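Long-range contacts in CocE/NonD family hydrolase (Staphylococcus aureus, PDB 3IB3), which probably acts as an alpha/beta-hydrolase of the CocE/NonD family, cleaving an ester or amide substrate that is not yet defined: residues N410-V415 with K549-L554; A427-L432 with E507-V512; V19-N24 with E41-V46; Y359-L364 with Q553-I558. One frame throughout, in Å; residues are numbered along the deposited sequence. Where two conformers were deposited one is given.

Contact 1 of 4, residues N410-V415 with K549-L554; sequences NLKLWV and KYDSQL
Trp414 and Asp551 meet through a nearly straight hydrogen bond. The indole NE1 donates to Asp551 OD1 at 2.9 Å, with 174° at the hydrogen, and the oxygen lies in the ring plane. Lys412 NZ forms a salt bridge with the same OD1 at 3.2 Å, from the syn side but well out of the carboxylate plane. Two donors thus grip one oxygen. The Lys412 chain bends at chi2 (61°) and chi4 (-61°) to reach it.

Tyr550 packs over one indole face. Its CA sits 3.8 Å from the centroid of the five-membered ring, and its own ring turns an edge to that face in a T-shaped stack. Ser552 OG accepts from Trp414 N at 3.0 Å and bonds also to Tyr545 O. This is the tightly packed end.

Leu411 and Leu554 lie on the buried face, Leu411 CB to Leu554 CD1 4.0 Å, and both touch Val511 of strand 508-514. The Lys412 and Gln553 face is partly exposed and looser. Here the side chains touch through their aliphatic parts, Lys412 CB to Gln553 CG 3.9 Å. Gln553 NE2 donates to Asp551 O at 3.0 Å, in the carbonyl plane. Two backbone bonds join Lys412 and Gln553. The arrangement is an antiparallel strand pairing with one buried face, as expected for the jelly-roll-like beta sandwich of the C-terminal domain in X-Pro dipeptidyl-peptidase relatives.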
loop_
_atom_site.group_PDB
_atom_site.type_symbol
_atom_site.label_atom_id
_atom_site.label_comp_id
_atom_site.label_asym_id
_atom_site.label_seq_id
_atom_site.Cartn_x
_atom_site.Cartn_y
_atom_site.Cartn_z
ATOM N N ASN A 410 10.997 1.412 15.601
ATOM C CA ASN A 410 11.161 2.827 15.899
ATOM C C ASN A 410 12.644 3.102 16.141
ATOM O O ASN A 410 13.199 2.626 17.138
ATOM C CB ASN A 410 10.349 3.209 17.149
ATOM C CG ASN A 410 10.507 4.689 17.544
ATOM O OD1 ASN A 410 11.157 5.481 16.842
ATOM N ND2 ASN A 410 9.861 5.086 18.664
ATOM N N LEU A 411 13.280 3.828 15.215
ATOM C CA LEU A 411 14.638 4.319 15.416
ATOM C C LEU A 411 14.607 5.703 16.132
ATOM O O LEU A 411 14.150 6.719 15.585
ATOM C CB LEU A 411 15.366 4.393 14.076
ATOM C CG LEU A 411 16.858 4.766 14.080
ATOM C CD1 LEU A 411 17.667 3.843 14.987
ATOM C CD2 LEU A 411 17.421 4.783 12.641
ATOM N N LYS A 412 15.084 5.713 17.364
ATOM C CA LYS A 412 15.217 6.936 18.164
ATOM C C LYS A 412 16.695 7.455 18.130
ATOM O O LYS A 412 17.589 6.800 18.620
ATOM C CB LYS A 412 14.664 6.613 19.541
ATOM C CG LYS A 412 15.121 7.425 20.724
ATOM C CD LYS A 412 14.796 8.879 20.624
ATOM C CE LYS A 412 15.362 9.577 21.841
ATOM N NZ LYS A 412 14.776 9.075 23.105
ATOM N N LEU A 413 16.923 8.632 17.543
ATOM C CA LEU A 413 18.288 9.211 17.367
ATOM C C LEU A 413 18.359 10.574 18.026
ATOM O O LEU A 413 17.342 11.271 18.128
ATOM C CB LEU A 413 18.628 9.363 15.877
ATOM C CG LEU A 413 18.585 8.122 14.939
ATOM C CD1 LEU A 413 19.020 8.506 13.497
ATOM C CD2 LEU A 413 19.465 7.015 15.523
ATOM N N TRP A 414 19.541 10.942 18.521
ATOM C CA TRP A 414 19.892 12.346 18.803
ATOM C C TRP A 414 20.805 12.833 17.639
ATOM O O TRP A 414 21.725 12.120 17.200
ATOM C CB TRP A 414 20.574 12.512 20.168
ATOM C CG TRP A 414 19.694 12.126 21.319
ATOM C CD1 TRP A 414 19.459 10.860 21.800
ATOM C CD2 TRP A 414 18.909 13.013 22.136
ATOM N NE1 TRP A 414 18.569 10.916 22.867
ATOM C CE2 TRP A 414 18.229 12.220 23.096
ATOM C CE3 TRP A 414 18.739 14.399 22.169
ATOM C CZ2 TRP A 414 17.374 12.776 24.074
ATOM C CZ3 TRP A 414 17.882 14.960 23.141
ATOM C CH2 TRP A 414 17.220 14.139 24.081
ATOM N N VAL A 415 20.483 14.002 17.091
ATOM C CA VAL A 415 21.041 14.439 15.826
ATOM C C VAL A 415 21.260 15.943 15.867
ATOM O O VAL A 415 20.665 16.649 16.703
ATOM C CB VAL A 415 20.139 14.071 14.605
ATOM C CG1 VAL A 415 19.800 12.664 14.639
ATOM C CG2 VAL A 415 18.800 14.949 14.567
ATOM N N LYS A 549 23.798 10.416 28.017
ATOM C CA LYS A 549 22.418 10.964 27.937
ATOM C C LYS A 549 21.725 10.750 26.569
ATOM O O LYS A 549 20.481 10.736 26.475
ATOM C CB LYS A 549 22.389 12.458 28.324
ATOM C CG LYS A 549 23.291 13.428 27.493
ATOM C CD LYS A 549 22.996 14.911 27.820
ATOM C CE LYS A 549 24.063 15.875 27.256
ATOM N NZ LYS A 549 24.195 17.179 28.028
ATOM N N TYR A 550 22.518 10.580 25.516
ATOM C CA TYR A 550 21.992 10.439 24.177
ATOM C C TYR A 550 21.555 8.978 23.933
ATOM O O TYR A 550 22.198 8.230 23.200
ATOM C CB TYR A 550 23.017 10.937 23.148
ATOM C CG TYR A 550 23.571 12.357 23.415
ATOM C CD1 TYR A 550 24.926 12.543 23.676
ATOM C CD2 TYR A 550 22.746 13.504 23.403
ATOM C CE1 TYR A 550 25.465 13.818 23.953
ATOM C CE2 TYR A 550 23.284 14.816 23.699
ATOM C CZ TYR A 550 24.650 14.937 23.949
ATOM O OH TYR A 550 25.263 16.123 24.195
ATOM N N ASP A 551 20.405 8.605 24.508
ATOM C CA ASP A 551 19.906 7.234 24.507
ATOM C C ASP A 551 19.381 6.778 23.134
ATOM O O ASP A 551 18.301 6.181 23.013
ATOM C CB ASP A 551 18.848 7.047 25.619
ATOM C CG ASP A 551 17.631 7.885 25.396
ATOM O OD1 ASP A 551 17.658 8.763 24.502
ATOM O OD2 ASP A 551 16.654 7.699 26.123
ATOM N N SER A 552 20.186 7.019 22.106
ATOM C CA SER A 552 19.816 6.612 20.773
ATOM C C SER A 552 19.581 5.095 20.764
ATOM O O SER A 552 20.369 4.329 21.347
ATOM C CB SER A 552 20.880 7.018 19.747
ATOM O OG SER A 552 20.833 8.406 19.465
ATOM N N GLN A 553 18.485 4.667 20.143
ATOM C CA GLN A 553 18.078 3.264 20.227
ATOM C C GLN A 553 17.111 2.867 19.135
ATOM O O GLN A 553 16.324 3.671 18.685
ATOM C CB GLN A 553 17.393 2.991 21.580
ATOM C CG GLN A 553 16.076 3.679 21.741
ATOM C CD GLN A 553 15.555 3.591 23.156
ATOM O OE1 GLN A 553 14.788 2.698 23.479
ATOM N NE2 GLN A 553 16.031 4.470 24.026
ATOM N N LEU A 554 17.195 1.608 18.724
ATOM C CA LEU A 554 16.196 0.981 17.886
ATOM C C LEU A 554 15.263 0.047 18.695
ATOM O O LEU A 554 15.724 -0.872 19.389
ATOM C CB LEU A 554 16.892 0.153 16.816
ATOM C CG LEU A 554 15.950 -0.556 15.841
ATOM C CD1 LEU A 554 15.353 0.424 14.763
ATOM C CD2 LEU A 554 16.662 -1.686 15.198
#

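Contact 2 of 4, residues A427-L432 with E507-V512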
loop_
_atom_site.group_PDB
_atom_site.type_symbol
_atom_site.label_atom_id
_atom_site.label_comp_id
_atom_site.label_asym_id
_atom_site.label_seq_id
_atom_site.Cartn_x
_atom_site.Cartn_y
_atom_site.Cartn_z
ATOM N N ALA A 427 16.375 6.117 6.763
ATOM C CA ALA A 427 16.678 4.981 7.638
ATOM C C ALA A 427 16.359 3.690 6.912
ATOM O O ALA A 427 15.407 3.604 6.138
ATOM C CB ALA A 427 15.860 5.056 8.929
ATOM N N GLY A 428 17.154 2.665 7.181
ATOM C CA GLY A 428 16.876 1.379 6.630
ATOM C C GLY A 428 17.284 0.297 7.575
ATOM O O GLY A 428 18.159 0.494 8.405
ATOM N N ILE A 429 16.662 -0.862 7.428
ATOM C CA ILE A 429 17.038 -2.055 8.162
ATOM C C ILE A 429 17.369 -3.044 7.113
ATOM O O ILE A 429 16.613 -3.179 6.137
ATOM C CB ILE A 429 15.853 -2.599 9.008
ATOM C CG1 ILE A 429 15.377 -1.519 9.995
ATOM C CG2 ILE A 429 16.256 -3.910 9.709
ATOM C CD1 ILE A 429 16.356 -1.204 11.079
ATOM N N LYS A 430 18.542 -3.680 7.274
ATOM C CA LYS A 430 19.057 -4.669 6.394
ATOM C C LYS A 430 19.328 -5.971 7.160
ATOM O O LYS A 430 19.536 -5.933 8.372
ATOM C CB LYS A 430 20.387 -4.200 5.773
ATOM C CG LYS A 430 20.345 -2.937 4.925
ATOM C CD LYS A 430 21.716 -2.682 4.234
ATOM C CE LYS A 430 21.604 -1.669 3.082
ATOM N NZ LYS A 430 20.460 -1.923 2.180
ATOM N N LYS A 431 19.270 -7.114 6.449
ATOM C CA LYS A 431 19.713 -8.394 6.994
ATOM C C LYS A 431 20.959 -8.872 6.280
ATOM O O LYS A 431 21.062 -8.818 5.052
ATOM C CB LYS A 431 18.657 -9.507 6.989
ATOM C CG LYS A 431 19.233 -10.769 7.631
ATOM C CD LYS A 431 18.241 -11.878 7.920
ATOM C CE LYS A 431 17.752 -12.594 6.664
ATOM N NZ LYS A 431 17.263 -13.998 6.958
ATOM N N LEU A 432 21.901 -9.359 7.082
ATOM C CA LEU A 432 23.184 -9.778 6.615
ATOM C C LEU A 432 23.254 -11.275 6.949
ATOM O O LEU A 432 22.946 -11.667 8.070
ATOM C CB LEU A 432 24.279 -8.942 7.328
ATOM C CG LEU A 432 24.731 -7.608 6.728
ATOM C CD1 LEU A 432 23.659 -6.652 6.327
ATOM C CD2 LEU A 432 25.756 -6.905 7.581
ATOM N N GLU A 507 23.006 -14.478 11.926
ATOM C CA GLU A 507 22.653 -13.460 10.948
ATOM C C GLU A 507 22.595 -12.120 11.688
ATOM O O GLU A 507 22.413 -12.070 12.900
ATOM C CB GLU A 507 21.297 -13.774 10.261
ATOM C CG GLU A 507 21.290 -15.120 9.541
ATOM C CD GLU A 507 20.148 -15.316 8.553
ATOM O OE1 GLU A 507 18.958 -15.194 8.929
ATOM O OE2 GLU A 507 20.452 -15.636 7.387
ATOM N N THR A 508 22.693 -11.045 10.928
ATOM C CA THR A 508 22.889 -9.700 11.481
ATOM C C THR A 508 21.772 -8.745 11.063
ATOM O O THR A 508 21.310 -8.803 9.918
ATOM C CB THR A 508 24.260 -9.221 10.984
ATOM O OG1 THR A 508 25.241 -10.095 11.494
ATOM C CG2 THR A 508 24.640 -7.831 11.409
ATOM N N LEU A 509 21.336 -7.869 11.974
ATOM C CA LEU A 509 20.483 -6.736 11.631
ATOM C C LEU A 509 21.395 -5.522 11.605
ATOM O O LEU A 509 22.210 -5.364 12.501
ATOM C CB LEU A 509 19.331 -6.536 12.658
ATOM C CG LEU A 509 18.334 -5.340 12.477
ATOM C CD1 LEU A 509 16.909 -5.670 13.058
ATOM C CD2 LEU A 509 18.830 -4.030 13.063
ATOM N N GLU A 510 21.284 -4.705 10.565
ATOM C CA GLU A 510 22.062 -3.472 10.400
ATOM C C GLU A 510 21.086 -2.318 10.240
ATOM O O GLU A 510 20.209 -2.388 9.376
ATOM C CB GLU A 510 22.966 -3.577 9.148
ATOM C CG GLU A 510 23.740 -2.331 8.703
ATOM C CD GLU A 510 24.536 -2.577 7.390
ATOM O OE1 GLU A 510 24.212 -3.541 6.644
ATOM O OE2 GLU A 510 25.488 -1.832 7.101
ATOM N N VAL A 511 21.196 -1.300 11.113
ATOM C CA VAL A 511 20.481 -0.031 10.924
ATOM C C VAL A 511 21.433 0.879 10.149
ATOM O O VAL A 511 22.608 0.899 10.420
ATOM C CB VAL A 511 20.115 0.686 12.225
ATOM C CG1 VAL A 511 19.260 1.961 11.911
ATOM C CG2 VAL A 511 19.357 -0.209 13.109
ATOM N N VAL A 512 20.910 1.553 9.144
ATOM C CA VAL A 512 21.655 2.416 8.256
ATOM C C VAL A 512 20.925 3.748 8.378
ATOM O O VAL A 512 19.671 3.801 8.325
ATOM C CB VAL A 512 21.582 1.918 6.765
ATOM C CG1 VAL A 512 22.489 2.782 5.822
ATOM C CG2 VAL A 512 21.982 0.435 6.635
HETATM O O HOH W 1 18.479 -16.669 5.603
#
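Lys431 and Glu507 form the ionic part of the contact. Lys431 NZ lies 2.9 Å from Glu507 OE1, on its syn side but out of the carboxylate plane. A water accepts from NZ and donates to Glu507 OE2. Asp339 is a second acidic partner of NZ, and Lys504 N also bonds OE1, so both charged groups are held from more than one direction.

The backbone bonds come in pairs. Gly428 with Val512, Lys430 with Glu510 and Leu432 with Thr508 each exchange two, six in all.

Apolar contacts make up most of the face that carries Ile429, Leu509 and Val511; Lys431 lies at its end. Ile429 spreads its two branches: CG2, anti to the backbone N, meets Leu509 CG at 3.7 Å, while CD1 meets Val511 CG2 at 3.8 Å. On the other face Lys430 and Glu510 run alongside each other from neighbouring strands, with Lys430 CD 3.6 Å from Glu510 OE1. Their charged ends do not pair; NZ goes to Glu438, and OE2 to Ser394. Lys430 CD also rests on Val512 CG2 at 3.9 Å.

Strand 447-458 flanks 424-432, and strand 392-398 flanks 508-514. The Ile429, Leu509 and Val511 face packs on strands 490-503 and 408-417.

Contact 3 of 4, residues V19-N24 with E41-V46; sequences VKAGIN and EKDGTV
Lys42 and Val19 meet because the lysine chain is fully extended, with CG opposite the backbone N (chi1 -179°) and no bend beyond it. The chain runs alongside the backbone of Val19 and Lys20. NZ then gives a hydrogen bond to Val19 O at 3.1 Å, arriving from above the carbonyl plane. Asn24 has its CG beside the backbone N instead (chi1 -56°), which swings the amide back to Lys20. There ND2 donates to Lys20 O at 2.7 Å, with the oxygen in the amide plane, and OD1 accepts from Lys20 N at 3.0 Å. Both ends of the amide are used, so its rotation is fixed. The same ND2 lies 3.9 Å from Lys42 CB, and Lys20 O is 3.6 Å from that carbon.

Gly22 and Lys42 exchange two backbone bonds. Gly22 N to Lys42 O is 2.8 Å, and Lys42 N to Gly22 O is 2.9 Å. Gly22 has a positive phi of 96°, which suits a residue without CB. After this pair the second segment turns a corner at Asp43. Asp43 and Gly44 both face Ile56 in a G1 beta bulge, and Asp43 OD1 forms salt bridges with Lys78 and Lys130. The contact belongs to the beta hairpin of strands 22-30, the outermost, and 36-47, at one of the two antiparallel ends of the mixed sheet characteristic of the alpha/beta-hydrolase fold.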
loop_
_atom_site.group_PDB
_atom_site.type_symbol
_atom_site.label_atom_id
_atom_site.label_comp_id
_atom_site.label_asym_id
_atom_site.label_seq_id
_atom_site.Cartn_x
_atom_site.Cartn_y
_atom_site.Cartn_z
ATOM N N VAL A 19 -15.895 -5.490 -29.027
ATOM C CA VAL A 19 -17.100 -5.151 -28.248
ATOM C C VAL A 19 -17.492 -3.695 -28.325
ATOM O O VAL A 19 -16.667 -2.798 -28.237
ATOM C CB VAL A 19 -17.009 -5.622 -26.801
ATOM C CG1 VAL A 19 -17.111 -7.143 -26.769
ATOM C CG2 VAL A 19 -15.763 -5.168 -26.172
ATOM N N LYS A 20 -18.784 -3.477 -28.502
ATOM C CA LYS A 20 -19.310 -2.163 -28.803
ATOM C C LYS A 20 -20.265 -1.767 -27.709
ATOM O O LYS A 20 -20.711 -2.630 -26.938
ATOM C CB LYS A 20 -20.030 -2.196 -30.143
ATOM C CG LYS A 20 -19.281 -2.920 -31.280
ATOM C CD LYS A 20 -17.865 -2.397 -31.521
ATOM C CE LYS A 20 -17.312 -2.767 -32.926
ATOM N NZ LYS A 20 -15.795 -2.927 -32.949
ATOM N N ALA A 21 -20.568 -0.470 -27.636
ATOM C CA ALA A 21 -21.579 0.063 -26.711
ATOM C C ALA A 21 -22.808 -0.848 -26.641
ATOM O O ALA A 21 -23.247 -1.378 -27.650
ATOM C CB ALA A 21 -21.997 1.482 -27.108
ATOM N N GLY A 22 -23.351 -1.041 -25.443
ATOM C CA GLY A 22 -24.579 -1.813 -25.293
ATOM C C GLY A 22 -24.337 -3.261 -24.926
ATOM O O GLY A 22 -23.368 -3.601 -24.255
ATOM N N ILE A 23 -25.241 -4.119 -25.362
ATOM C CA ILE A 23 -25.195 -5.515 -24.952
ATOM C C ILE A 23 -24.267 -6.297 -25.814
ATOM O O ILE A 23 -24.401 -6.321 -27.022
ATOM C CB ILE A 23 -26.562 -6.177 -24.953
ATOM C CG1 ILE A 23 -27.364 -5.635 -23.787
ATOM C CG2 ILE A 23 -26.413 -7.660 -24.698
ATOM C CD1 ILE A 23 -26.814 -6.138 -22.486
ATOM N N ASN A 24 -23.300 -6.926 -25.185
ATOM C CA ASN A 24 -22.496 -7.883 -25.888
ATOM C C ASN A 24 -22.677 -9.246 -25.230
ATOM O O ASN A 24 -22.872 -9.349 -24.017
ATOM C CB ASN A 24 -21.012 -7.470 -25.908
ATOM C CG ASN A 24 -20.779 -6.073 -26.491
ATOM O OD1 ASN A 24 -20.303 -5.946 -27.626
ATOM N ND2 ASN A 24 -21.079 -5.017 -25.705
ATOM N N GLU A 41 -22.376 -5.620 -20.661
ATOM C CA GLU A 41 -22.974 -4.336 -21.005
ATOM C C GLU A 41 -21.856 -3.308 -20.950
ATOM O O GLU A 41 -21.311 -3.028 -19.888
ATOM C CB GLU A 41 -24.092 -3.946 -20.043
ATOM C CG GLU A 41 -24.942 -2.735 -20.528
ATOM C CD GLU A 41 -25.874 -2.189 -19.446
ATOM O OE1 GLU A 41 -26.005 -0.966 -19.334
ATOM O OE2 GLU A 41 -26.475 -2.989 -18.699
ATOM N N LYS A 42 -21.525 -2.767 -22.113
ATOM C CA LYS A 42 -20.439 -1.836 -22.271
ATOM C C LYS A 42 -21.013 -0.436 -22.415
ATOM O O LYS A 42 -21.870 -0.196 -23.258
ATOM C CB LYS A 42 -19.631 -2.178 -23.516
ATOM C CG LYS A 42 -18.453 -1.223 -23.700
ATOM C CD LYS A 42 -17.731 -1.436 -25.000
ATOM C CE LYS A 42 -16.623 -0.382 -25.139
ATOM N NZ LYS A 42 -15.535 -0.844 -26.068
ATOM N N ASP A 43 -20.512 0.468 -21.584
ATOM C CA ASP A 43 -20.952 1.878 -21.537
ATOM C C ASP A 43 -22.352 2.010 -20.992
ATOM O O ASP A 43 -23.206 2.673 -21.577
ATOM C CB ASP A 43 -20.783 2.596 -22.897
ATOM C CG ASP A 43 -19.331 2.918 -23.193
ATOM O OD1 ASP A 43 -18.552 3.124 -22.212
ATOM O OD2 ASP A 43 -18.977 2.970 -24.382
ATOM N N GLY A 44 -22.579 1.342 -19.870
ATOM C CA GLY A 44 -23.691 1.685 -19.000
ATOM C C GLY A 44 -23.349 3.031 -18.353
ATOM O O GLY A 44 -22.174 3.413 -18.278
ATOM N N THR A 45 -24.374 3.749 -17.900
ATOM C CA THR A 45 -24.173 5.015 -17.226
ATOM C C THR A 45 -24.959 5.060 -15.948
ATOM O O THR A 45 -26.035 4.463 -15.842
ATOM C CB THR A 45 -24.576 6.192 -18.094
ATOM O OG1 THR A 45 -25.969 6.106 -18.373
ATOM C CG2 THR A 45 -23.791 6.185 -19.400
ATOM N N VAL A 46 -24.421 5.778 -14.972
ATOM C CA VAL A 46 -25.060 5.949 -13.687
ATOM C C VAL A 46 -25.039 7.442 -13.412
ATOM O O VAL A 46 -23.981 8.082 -13.501
ATOM C CB VAL A 46 -24.315 5.179 -12.582
ATOM C CG1 VAL A 46 -25.004 5.365 -11.245
ATOM C CG2 VAL A 46 -24.190 3.645 -12.939
#

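Contact 4 of 4, residues Y359-L364 with Q553-I558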
loop_
_atom_site.group_PDB
_atom_site.type_symbol
_atom_site.label_atom_id
_atom_site.label_comp_id
_atom_site.label_asym_id
_atom_site.label_seq_id
_atom_site.Cartn_x
_atom_site.Cartn_y
_atom_site.Cartn_z
ATOM N N TYR A 359 8.452 -5.461 22.594
ATOM C CA TYR A 359 9.197 -4.367 21.970
ATOM C C TYR A 359 10.497 -4.194 22.702
ATOM O O TYR A 359 10.501 -3.884 23.880
ATOM C CB TYR A 359 8.377 -3.103 21.981
ATOM C CG TYR A 359 7.154 -3.287 21.172
ATOM C CD1 TYR A 359 7.241 -3.497 19.790
ATOM C CD2 TYR A 359 5.908 -3.302 21.768
ATOM C CE1 TYR A 359 6.115 -3.697 19.026
ATOM C CE2 TYR A 359 4.785 -3.511 21.025
ATOM C CZ TYR A 359 4.876 -3.692 19.649
ATOM O OH TYR A 359 3.721 -3.844 18.903
ATOM N N THR A 360 11.602 -4.420 21.998
ATOM C CA THR A 360 12.892 -4.543 22.669
ATOM C C THR A 360 13.805 -3.442 22.155
ATOM O O THR A 360 14.064 -3.377 20.940
ATOM C CB THR A 360 13.488 -5.967 22.442
ATOM O OG1 THR A 360 12.514 -6.959 22.833
ATOM C CG2 THR A 360 14.763 -6.193 23.246
ATOM N N PRO A 361 14.266 -2.548 23.065
ATOM C CA PRO A 361 15.245 -1.571 22.674
ATOM C C PRO A 361 16.602 -2.211 22.444
ATOM O O PRO A 361 17.012 -3.077 23.177
ATOM C CB PRO A 361 15.314 -0.609 23.864
ATOM C CG PRO A 361 14.771 -1.343 25.011
ATOM C CD PRO A 361 14.031 -2.550 24.521
ATOM N N LEU A 362 17.257 -1.763 21.396
ATOM C CA LEU A 362 18.643 -2.037 21.189
ATOM C C LEU A 362 19.340 -0.687 21.131
ATOM O O LEU A 362 18.991 0.161 20.305
ATOM C CB LEU A 362 18.833 -2.781 19.875
ATOM C CG LEU A 362 18.372 -4.252 19.851
ATOM C CD1 LEU A 362 18.713 -4.851 18.475
ATOM C CD2 LEU A 362 18.959 -5.065 21.046
ATOM N N TYR A 363 20.311 -0.480 21.998
ATOM C CA TYR A 363 21.009 0.806 22.045
ATOM C C TYR A 363 22.180 0.862 21.072
ATOM O O TYR A 363 23.022 -0.059 21.010
ATOM C CB TYR A 363 21.499 1.099 23.467
ATOM C CG TYR A 363 20.374 1.060 24.458
ATOM C CD1 TYR A 363 19.565 2.153 24.634
ATOM C CD2 TYR A 363 20.073 -0.104 25.171
ATOM C CE1 TYR A 363 18.494 2.112 25.499
ATOM C CE2 TYR A 363 18.990 -0.153 26.052
ATOM C CZ TYR A 363 18.221 0.961 26.203
ATOM O OH TYR A 363 17.176 0.967 27.067
ATOM N N LEU A 364 22.229 1.964 20.329
ATOM C CA LEU A 364 23.311 2.295 19.407
ATOM C C LEU A 364 24.624 2.806 20.083
ATOM O O LEU A 364 24.593 3.561 21.086
ATOM C CB LEU A 364 22.805 3.385 18.449
ATOM C CG LEU A 364 21.967 2.979 17.232
ATOM C CD1 LEU A 364 20.565 2.580 17.621
ATOM C CD2 LEU A 364 21.942 4.100 16.199
ATOM N N GLN A 553 18.485 4.667 20.143
ATOM C CA GLN A 553 18.078 3.264 20.227
ATOM C C GLN A 553 17.111 2.867 19.135
ATOM O O GLN A 553 16.324 3.671 18.685
ATOM C CB GLN A 553 17.393 2.991 21.580
ATOM C CG GLN A 553 16.076 3.679 21.741
ATOM C CD GLN A 553 15.555 3.591 23.156
ATOM O OE1 GLN A 553 14.788 2.698 23.479
ATOM N NE2 GLN A 553 16.031 4.470 24.026
ATOM N N LEU A 554 17.195 1.608 18.724
ATOM C CA LEU A 554 16.196 0.981 17.886
ATOM C C LEU A 554 15.263 0.047 18.695
ATOM O O LEU A 554 15.724 -0.872 19.389
ATOM C CB LEU A 554 16.892 0.153 16.816
ATOM C CG LEU A 554 15.950 -0.556 15.841
ATOM C CD1 LEU A 554 15.353 0.424 14.763
ATOM C CD2 LEU A 554 16.662 -1.686 15.198
ATOM N N ILE A 555 13.964 0.273 18.557
ATOM C CA ILE A 555 12.954 -0.539 19.206
ATOM C C ILE A 555 12.497 -1.604 18.213
ATOM O O ILE A 555 12.012 -1.275 17.112
ATOM C CB ILE A 555 11.775 0.314 19.691
ATOM C CG1 ILE A 555 12.248 1.353 20.730
ATOM C CG2 ILE A 555 10.714 -0.526 20.324
ATOM C CD1 ILE A 555 12.963 0.788 21.918
ATOM N N ILE A 556 12.674 -2.866 18.579
ATOM C CA ILE A 556 12.384 -3.967 17.648
ATOM C C ILE A 556 11.200 -4.797 18.140
ATOM O O ILE A 556 11.077 -5.004 19.329
ATOM C CB ILE A 556 13.669 -4.820 17.376
ATOM C CG1 ILE A 556 14.218 -5.507 18.629
ATOM C CG2 ILE A 556 14.739 -3.946 16.809
ATOM C CD1 ILE A 556 15.083 -6.797 18.345
ATOM N N PRO A 557 10.322 -5.272 17.240
ATOM C CA PRO A 557 9.198 -6.092 17.674
ATOM C C PRO A 557 9.469 -7.630 17.602
ATOM O O PRO A 557 9.204 -8.255 16.594
ATOM C CB PRO A 557 8.108 -5.667 16.688
ATOM C CG PRO A 557 8.854 -5.430 15.447
ATOM C CD PRO A 557 10.175 -4.877 15.825
ATOM N N ILE A 558 9.961 -8.199 18.697
ATOM C CA ILE A 558 10.321 -9.591 18.797
ATOM C C ILE A 558 9.028 -10.331 19.117
ATOM O O ILE A 558 8.276 -9.915 20.018
ATOM C CB ILE A 558 11.325 -9.866 19.935
ATOM C CG1 ILE A 558 12.648 -9.164 19.679
ATOM C CG2 ILE A 558 11.531 -11.367 20.100
ATOM C CD1 ILE A 558 13.804 -9.653 20.619
HETATM O O HOH W 2 15.014 2.483 26.466
#
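Thr360 with Ile556 and Leu362 with Leu554 are the hydrogen-bonded pairs of two antiparallel strands, whose axes come within 4.3 Å at 148°.

On one face Pro361 CB is pressed against Ile555 CD1 at 3.4 Å, tighter than usual for two carbons. The Tyr359 ring crosses Pro557, with Tyr359 CE1 3.6 Å from Pro557 CB. The Tyr363 ring and the Gln553 amide extend in the same direction, their planes 65° apart. A water sits 2.7 Å from Tyr363 OH and donates to Gln553 OE1 at 3.0 Å, linking the two polar ends. Gln553 NE2 is held by Asp551 O.

On the other face Ile556 holds CG1 between its backbone N and carbonyl carbon (chi1 63°). That brings CG1 to 3.1 Å from Thr360 O and carries CD1 to 4.1 Å from Leu362 CD1. Thr360 OG1 bonds Glu358 O, and the CD1 end of Ile558 touches the same hydroxyl.

Strand 553-558 is central here. Strand 408-417 pairs along its other edge, while strand 358-365 continues the sheet to 370-372. Ile556 and Ile558 rest on Leu405 of strand 403-406.

In the fold
Contacts 1, 2 and 4 lie together in the C-terminal domain. Contacts 1 and 4 share Gln553 and Leu554: strand 553-558 pairs with 408-417 on one edge and with 358-365 on the other. Their centres are 10 Å apart. Contact 2 belongs to a second sheet, 16 Å from contact 1 and 13 Å from contact 4 between centres. The sheets meet face to face: Leu411 CD2 is 3.4 Å from Val511 CG1, and Leu554 CD2 is 3.8 Å from Leu509 CD2. Along the chain, contact 2 is nested inside the loops closed by the other two. Contact 3 stands apart in the hydrolase sheet, its nearest atoms at least about 43 Å from the other contacts.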